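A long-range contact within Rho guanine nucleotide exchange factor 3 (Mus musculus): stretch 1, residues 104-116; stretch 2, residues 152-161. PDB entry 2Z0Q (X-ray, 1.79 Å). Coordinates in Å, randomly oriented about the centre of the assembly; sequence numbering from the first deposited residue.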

ATOM      1  N   CYS A 104     -22.081  -2.636   3.903  1.00 20.27           N
ATOM      2  CA  CYS A 104     -21.451  -3.503   2.922  1.00 21.96           C
ATOM      3  C   CYS A 104     -19.951  -3.312   2.881  1.00 22.31           C
ATOM      4  O   CYS A 104     -19.233  -4.144   2.328  1.00 23.18           O
ATOM      5  CB  CYS A 104     -22.067  -3.305   1.533  1.00 21.69           C
ATOM      6  SG  CYS A 104     -21.391  -1.975   0.612  1.00 26.00           S
ATOM      7  N   LEU A 105     -19.462  -2.232   3.494  1.00 20.99           N
ATOM      8  CA  LEU A 105     -18.020  -1.992   3.538  1.00 21.82           C
ATOM      9  C   LEU A 105     -17.313  -3.022   4.420  1.00 22.31           C
ATOM     10  O   LEU A 105     -16.098  -3.042   4.511  1.00 21.58           O
ATOM     11  CB  LEU A 105     -17.712  -0.577   4.044  1.00 19.74           C
ATOM     12  CG  LEU A 105     -17.991   0.561   3.042  1.00 19.95           C
ATOM     13  CD1 LEU A 105     -17.560   1.858   3.624  1.00 19.33           C
ATOM     14  CD2 LEU A 105     -17.272   0.303   1.733  1.00 22.32           C
ATOM     15  N   SER A 106     -18.082  -3.885   5.087  1.00 23.68           N
ATOM     16  CA  SER A 106     -17.446  -4.905   5.901  1.00 22.21           C
ATOM     17  C   SER A 106     -16.517  -5.765   4.996  1.00 23.68           C
ATOM     18  O   SER A 106     -15.534  -6.299   5.465  1.00 24.62           O
ATOM     19  CB  SER A 106     -18.501  -5.797   6.579  1.00 21.32           C
ATOM     20  OG  SER A 106     -19.276  -6.492   5.635  1.00 21.34           O
ATOM     21  N   SER A 107     -16.842  -5.892   3.715  1.00 25.36           N
ATOM     22  CA  SER A 107     -15.986  -6.669   2.799  1.00 27.61           C
ATOM     23  C   SER A 107     -14.593  -6.058   2.634  1.00 28.42           C
ATOM     24  O   SER A 107     -13.647  -6.756   2.230  1.00 27.95           O
ATOM     25  CB  SER A 107     -16.647  -6.798   1.436  1.00 26.20           C
ATOM     26  OG  SER A 107     -17.912  -7.407   1.557  1.00 32.71           O
ATOM     27  N   TYR A 108     -14.426  -4.769   2.946  1.00 28.53           N
ATOM     28  CA  TYR A 108     -13.081  -4.185   2.825  1.00 27.79           C
ATOM     29  C   TYR A 108     -12.132  -4.775   3.880  1.00 29.43           C
ATOM     30  O   TYR A 108     -10.919  -4.755   3.716  1.00 28.07           O
ATOM     31  CB  TYR A 108     -13.119  -2.658   2.951  1.00 27.40           C
ATOM     32  CG  TYR A 108     -13.308  -1.967   1.626  1.00 25.35           C
ATOM     33  CD1 TYR A 108     -14.479  -2.109   0.893  1.00 25.71           C
ATOM     34  CD2 TYR A 108     -12.261  -1.235   1.064  1.00 29.06           C
ATOM     35  CE1 TYR A 108     -14.612  -1.526  -0.409  1.00 27.17           C
ATOM     36  CE2 TYR A 108     -12.368  -0.663  -0.213  1.00 28.14           C
ATOM     37  CZ  TYR A 108     -13.535  -0.813  -0.938  1.00 27.84           C
ATOM     38  OH  TYR A 108     -13.585  -0.254  -2.189  1.00 28.66           O
ATOM     39  N   ASP A 109     -12.687  -5.303   4.972  1.00 30.07           N
ATOM     40  CA  ASP A 109     -11.862  -5.895   6.008  1.00 31.69           C
ATOM     41  C   ASP A 109     -11.118  -7.104   5.426  1.00 32.68           C
ATOM     42  O   ASP A 109      -9.893  -7.201   5.529  1.00 33.89           O
ATOM     43  CB  ASP A 109     -12.736  -6.351   7.178  1.00 33.81           C
ATOM     44  CG  ASP A 109     -11.934  -6.824   8.354  1.00 34.16           C
ATOM     45  OD1 ASP A 109     -10.938  -6.169   8.680  1.00 35.27           O
ATOM     46  OD2 ASP A 109     -12.315  -7.848   8.970  1.00 37.64           O
ATOM     47  N   SER A 110     -11.881  -8.001   4.810  1.00 32.72           N
ATOM     48  CA  SER A 110     -11.356  -9.213   4.195  1.00 34.04           C
ATOM     49  C   SER A 110     -10.326  -8.831   3.133  1.00 33.73           C
ATOM     50  O   SER A 110      -9.213  -9.353   3.106  1.00 34.93           O
ATOM     51  CB  SER A 110     -12.521  -9.984   3.569  1.00 34.72           C
ATOM     52  OG  SER A 110     -12.109 -11.210   2.991  1.00 35.79           O
ATOM     53  N   TYR A 111     -10.702  -7.891   2.271  1.00 33.74           N
ATOM     54  CA  TYR A 111      -9.824  -7.434   1.206  1.00 32.33           C
ATOM     55  C   TYR A 111      -8.507  -6.837   1.694  1.00 32.30           C
ATOM     56  O   TYR A 111      -7.423  -7.230   1.250  1.00 30.63           O
ATOM     57  CB  TYR A 111     -10.541  -6.394   0.358  1.00 33.03           C
ATOM     58  CG  TYR A 111      -9.685  -5.899  -0.768  1.00 34.11           C
ATOM     59  CD1 TYR A 111      -9.363  -6.735  -1.834  1.00 35.74           C
ATOM     60  CD2 TYR A 111      -9.171  -4.616  -0.756  1.00 34.21           C
ATOM     61  CE1 TYR A 111      -8.541  -6.290  -2.867  1.00 37.08           C
ATOM     62  CE2 TYR A 111      -8.345  -4.158  -1.790  1.00 36.07           C
ATOM     63  CZ  TYR A 111      -8.039  -4.997  -2.834  1.00 36.57           C
ATOM     64  OH  TYR A 111      -7.231  -4.548  -3.864  1.00 40.63           O
ATOM     65  N   CYS A 112      -8.580  -5.850   2.578  1.00 31.66           N
ATOM     66  CA  CYS A 112      -7.351  -5.232   3.054  1.00 33.39           C
ATOM     67  C   CYS A 112      -6.435  -6.180   3.806  1.00 36.07           C
ATOM     68  O   CYS A 112      -5.223  -5.952   3.866  1.00 34.69           O
ATOM     69  CB  CYS A 112      -7.667  -4.020   3.919  1.00 34.42           C
ATOM     70  SG  CYS A 112      -8.461  -2.744   2.954  1.00 31.64           S
ATOM     71  N   SER A 113      -7.009  -7.247   4.367  1.00 37.90           N
ATOM     72  CA  SER A 113      -6.208  -8.212   5.119  1.00 40.36           C
ATOM     73  C   SER A 113      -5.378  -9.119   4.206  1.00 40.60           C
ATOM     74  O   SER A 113      -4.325  -9.609   4.610  1.00 41.86           O
ATOM     75  CB  SER A 113      -7.105  -9.075   6.034  1.00 41.07           C
ATOM     76  OG  SER A 113      -7.860 -10.036   5.303  1.00 41.32           O
ATOM     77  N   ASN A 114      -5.844  -9.348   2.982  1.00 41.12           N
ATOM     78  CA  ASN A 114      -5.108 -10.215   2.066  1.00 41.24           C
ATOM     79  C   ASN A 114      -4.215  -9.425   1.119  1.00 39.91           C
ATOM     80  O   ASN A 114      -3.504  -9.993   0.273  1.00 41.17           O
ATOM     81  CB  ASN A 114      -6.080 -11.083   1.260  1.00 44.21           C
ATOM     82  CG  ASN A 114      -6.946 -10.275   0.308  1.00 46.32           C
ATOM     83  OD1 ASN A 114      -6.476  -9.320  -0.333  1.00 47.21           O
ATOM     84  ND2 ASN A 114      -8.221 -10.675   0.182  1.00 47.12           N
ATOM     85  N   GLN A 115      -4.243  -8.108   1.275  1.00 36.88           N
ATOM     86  CA  GLN A 115      -3.456  -7.227   0.436  1.00 36.09           C
ATOM     87  C   GLN A 115      -1.940  -7.489   0.586  1.00 34.04           C
ATOM     88  O   GLN A 115      -1.215  -7.473  -0.410  1.00 33.05           O
ATOM     89  CB  GLN A 115      -3.783  -5.769   0.791  1.00 38.06           C
ATOM     90  CG  GLN A 115      -3.410  -4.750  -0.267  1.00 42.72           C
ATOM     91  CD  GLN A 115      -4.340  -4.774  -1.462  1.00 44.16           C
ATOM     92  OE1 GLN A 115      -4.862  -5.826  -1.846  1.00 46.54           O
ATOM     93  NE2 GLN A 115      -4.533  -3.617  -2.074  1.00 46.29           N
ATOM     94  N   VAL A 116      -1.458  -7.741   1.810  1.00 31.73           N
ATOM     95  CA  VAL A 116       0.000  -7.944   1.985  1.00 30.76           C
ATOM     96  C   VAL A 116       0.528  -9.122   1.183  1.00 30.52           C
ATOM     97  O   VAL A 116       1.587  -9.018   0.553  1.00 31.32           O
ATOM     98  CB  VAL A 116       0.423  -8.097   3.493  1.00 29.82           C
ATOM     99  CG1 VAL A 116      -0.143  -9.351   4.098  1.00 30.32           C
ATOM    100  CG2 VAL A 116       1.932  -8.129   3.607  1.00 28.51           C
ATOM    101  N   PHE A 152      -2.592  -0.567  -8.995  1.00 49.52           N
ATOM    102  CA  PHE A 152      -4.049  -0.583  -9.103  1.00 47.20           C
ATOM    103  C   PHE A 152      -4.652  -1.267  -7.875  1.00 45.35           C
ATOM    104  O   PHE A 152      -5.817  -1.062  -7.551  1.00 44.68           O
ATOM    105  CB  PHE A 152      -4.475  -1.325 -10.367  1.00 49.23           C
ATOM    106  CG  PHE A 152      -4.353  -2.814 -10.258  1.00 50.79           C
ATOM    107  CD1 PHE A 152      -5.468  -3.598  -9.943  1.00 51.79           C
ATOM    108  CD2 PHE A 152      -3.115  -3.439 -10.435  1.00 51.64           C
ATOM    109  CE1 PHE A 152      -5.352  -4.992  -9.803  1.00 51.96           C
ATOM    110  CE2 PHE A 152      -2.985  -4.831 -10.298  1.00 51.75           C
ATOM    111  CZ  PHE A 152      -4.109  -5.605  -9.981  1.00 51.98           C
ATOM    112  N   LEU A 153      -3.850  -2.082  -7.200  1.00 43.91           N
ATOM    113  CA  LEU A 153      -4.311  -2.777  -6.001  1.00 43.58           C
ATOM    114  C   LEU A 153      -4.577  -1.800  -4.858  1.00 41.66           C
ATOM    115  O   LEU A 153      -5.326  -2.112  -3.934  1.00 41.93           O
ATOM    116  CB  LEU A 153      -3.279  -3.807  -5.538  1.00 45.79           C
ATOM    117  CG  LEU A 153      -3.112  -5.050  -6.419  1.00 47.85           C
ATOM    118  CD1 LEU A 153      -2.071  -5.967  -5.781  1.00 48.02           C
ATOM    119  CD2 LEU A 153      -4.441  -5.766  -6.567  1.00 48.69           C
ATOM    120  N   ASP A 154      -3.947  -0.634  -4.917  1.00 39.39           N
ATOM    121  CA  ASP A 154      -4.138   0.373  -3.891  1.00 37.16           C
ATOM    122  C   ASP A 154      -5.427   1.173  -4.133  1.00 35.49           C
ATOM    123  O   ASP A 154      -5.851   1.881  -3.238  1.00 33.64           O
ATOM    124  CB  ASP A 154      -2.974   1.377  -3.834  1.00 38.99           C
ATOM    125  CG  ASP A 154      -1.621   0.744  -3.472  1.00 42.40           C
ATOM    126  OD1 ASP A 154      -1.553  -0.197  -2.636  1.00 41.68           O
ATOM    127  OD2 ASP A 154      -0.601   1.232  -4.024  1.00 44.78           O
ATOM    128  N   ILE A 155      -6.042   1.078  -5.319  1.00 32.89           N
ATOM    129  CA  ILE A 155      -7.272   1.847  -5.607  1.00 31.46           C
ATOM    130  C   ILE A 155      -8.408   1.713  -4.570  1.00 29.02           C
ATOM    131  O   ILE A 155      -8.937   2.724  -4.076  1.00 27.42           O
ATOM    132  CB  ILE A 155      -7.843   1.530  -7.060  1.00 32.52           C
ATOM    133  CG1 ILE A 155      -7.273   2.537  -8.061  1.00 35.09           C
ATOM    134  CG2 ILE A 155      -9.365   1.633  -7.099  1.00 33.99           C
ATOM    135  CD1 ILE A 155      -7.900   2.445  -9.463  1.00 37.96           C
ATOM    136  N   PRO A 156      -8.782   0.481  -4.195  1.00 27.35           N
ATOM    137  CA  PRO A 156      -9.871   0.368  -3.211  1.00 26.09           C
ATOM    138  C   PRO A 156      -9.543   0.982  -1.847  1.00 25.26           C
ATOM    139  O   PRO A 156     -10.358   1.721  -1.270  1.00 23.14           O
ATOM    140  CB  PRO A 156     -10.122  -1.144  -3.126  1.00 27.99           C
ATOM    141  CG  PRO A 156      -9.578  -1.657  -4.469  1.00 27.76           C
ATOM    142  CD  PRO A 156      -8.341  -0.849  -4.656  1.00 28.69           C
ATOM    143  N   ARG A 157      -8.366   0.676  -1.312  1.00 22.85           N
ATOM    144  CA  ARG A 157      -8.032   1.258  -0.025  1.00 23.25           C
ATOM    145  C   ARG A 157      -7.996   2.779  -0.143  1.00 21.33           C
ATOM    146  O   ARG A 157      -8.448   3.469   0.762  1.00 20.56           O
ATOM    147  CB  ARG A 157      -6.677   0.766   0.465  1.00 26.89           C
ATOM    148  CG  ARG A 157      -6.435   1.114   1.907  1.00 32.06           C
ATOM    149  CD  ARG A 157      -4.958   0.985   2.261  1.00 38.02           C
ATOM    150  NE  ARG A 157      -4.808   0.875   3.707  1.00 41.68           N
ATOM    151  CZ  ARG A 157      -5.069  -0.235   4.403  1.00 43.68           C
ATOM    152  NH1 ARG A 157      -5.482  -1.337   3.778  1.00 43.93           N
ATOM    153  NH2 ARG A 157      -4.937  -0.236   5.728  1.00 41.89           N
ATOM    154  N   SER A 158      -7.453   3.302  -1.240  1.00 20.99           N
ATOM    155  CA  SER A 158      -7.396   4.765  -1.395  1.00 21.19           C
ATOM    156  C   SER A 158      -8.782   5.365  -1.401  1.00 21.22           C
ATOM    157  O   SER A 158      -9.004   6.464  -0.868  1.00 20.48           O
ATOM    158  CB  SER A 158      -6.659   5.157  -2.683  1.00 22.65           C
ATOM    159  OG  SER A 158      -5.306   4.767  -2.606  1.00 27.45           O
ATOM    160  N   ARG A 159      -9.726   4.654  -2.021  1.00 18.23           N
ATOM    161  CA  ARG A 159     -11.076   5.171  -2.041  1.00 19.48           C
ATOM    162  C   ARG A 159     -11.649   5.152  -0.611  1.00 16.44           C
ATOM    163  O   ARG A 159     -12.235   6.119  -0.176  1.00 15.70           O
ATOM    164  CB  ARG A 159     -11.966   4.344  -2.984  1.00 18.47           C
ATOM    165  CG  ARG A 159     -13.431   4.782  -2.969  1.00 19.22           C
ATOM    166  CD  ARG A 159     -13.624   5.977  -3.860  1.00 18.83           C
ATOM    167  NE  ARG A 159     -15.019   6.361  -4.048  1.00 16.34           N
ATOM    168  CZ  ARG A 159     -15.378   7.546  -4.520  1.00 15.06           C
ATOM    169  NH1 ARG A 159     -14.431   8.435  -4.864  1.00 16.88           N
ATOM    170  NH2 ARG A 159     -16.660   7.879  -4.548  1.00 13.91           N
ATOM    171  N   LEU A 160     -11.481   4.046   0.108  1.00 18.29           N
ATOM    172  CA  LEU A 160     -12.023   3.965   1.463  1.00 17.71           C
ATOM    173  C   LEU A 160     -11.531   5.125   2.333  1.00 16.78           C
ATOM    174  O   LEU A 160     -12.298   5.767   3.028  1.00 16.14           O
ATOM    175  CB  LEU A 160     -11.625   2.642   2.114  1.00 20.83           C
ATOM    176  CG  LEU A 160     -12.140   2.479   3.528  1.00 22.45           C
ATOM    177  CD1 LEU A 160     -13.623   2.122   3.498  1.00 24.96           C
ATOM    178  CD2 LEU A 160     -11.324   1.362   4.196  1.00 24.94           C
ATOM    179  N   VAL A 161     -10.230   5.370   2.279  1.00 16.04           N
ATOM    180  CA  VAL A 161      -9.594   6.416   3.067  1.00 18.18           C
ATOM    181  C   VAL A 161     -10.105   7.807   2.747  1.00 16.80           C
ATOM    182  O   VAL A 161     -10.109   8.690   3.616  1.00 16.90           O
ATOM    183  CB  VAL A 161      -8.036   6.327   2.873  1.00 17.01           C
ATOM    184  CG1 VAL A 161      -7.333   7.656   3.189  1.00 22.18           C
ATOM    185  CG2 VAL A 161      -7.507   5.215   3.717  1.00 19.00           C
TER

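What does the start of stretch 2 offer the helix of stretch 1? It offers a backbone carbonyl. Leu153 O accepts a hydrogen bond from Tyr111 OH at 3.1 Å, lying at the edge of that ring near its plane, and a weak one from Gln115 NE2 at 2.5 Å, where the N-H...O angle is a bent 125°. Leu153 O takes no backbone hydrogen bond within the stretch; two side chains of stretch 1 donate to it instead. Tyr111 (chi1 t) and Gln115 (chi1 t, chi2 p) both reach it from one turn apart on their helix.

How does Pro156 meet two tyrosines? Its CB points toward stretch 1 and packs 3.7 Å from Tyr111 CE2 and 3.7 Å from Tyr108 CE2. The apolar CB suits the aromatic carbons it touches, and all three residues are buried. Pro156 O sits at the edge of the Tyr108 ring, 3.3 Å from Tyr108 CE2, while it also accepts the helical bond from Leu160 N. Tyr108 OH finds its hydrogen bond elsewhere in the structure.

Why does Arg157 count when its CB points sideways? Its extended chain, t at chi1 through chi3, carries the guanidinium back to stretch 1, placing Arg157 NH1 3.4 Å from Cys112 SG. Small Cys112 occupies the point where the backbones run close, its CA 7.2 Å from Arg157 CA. The guanidinium is hydrogen-bonded elsewhere in the structure.

What closes the far end? Leu160 does, one turn beyond Pro156 and likewise directed toward stretch 1. Leu160 CB lies 4.1 Å from Tyr108 CD2, and Leu160 CD1 meets Leu105 CD1 at 3.9 Å; branched apolar side chains suit this buried corner. The contact buries 487 Å² summed over both sides, with polar and apolar contacts alternating along stretch 2; the helices cross at -131°.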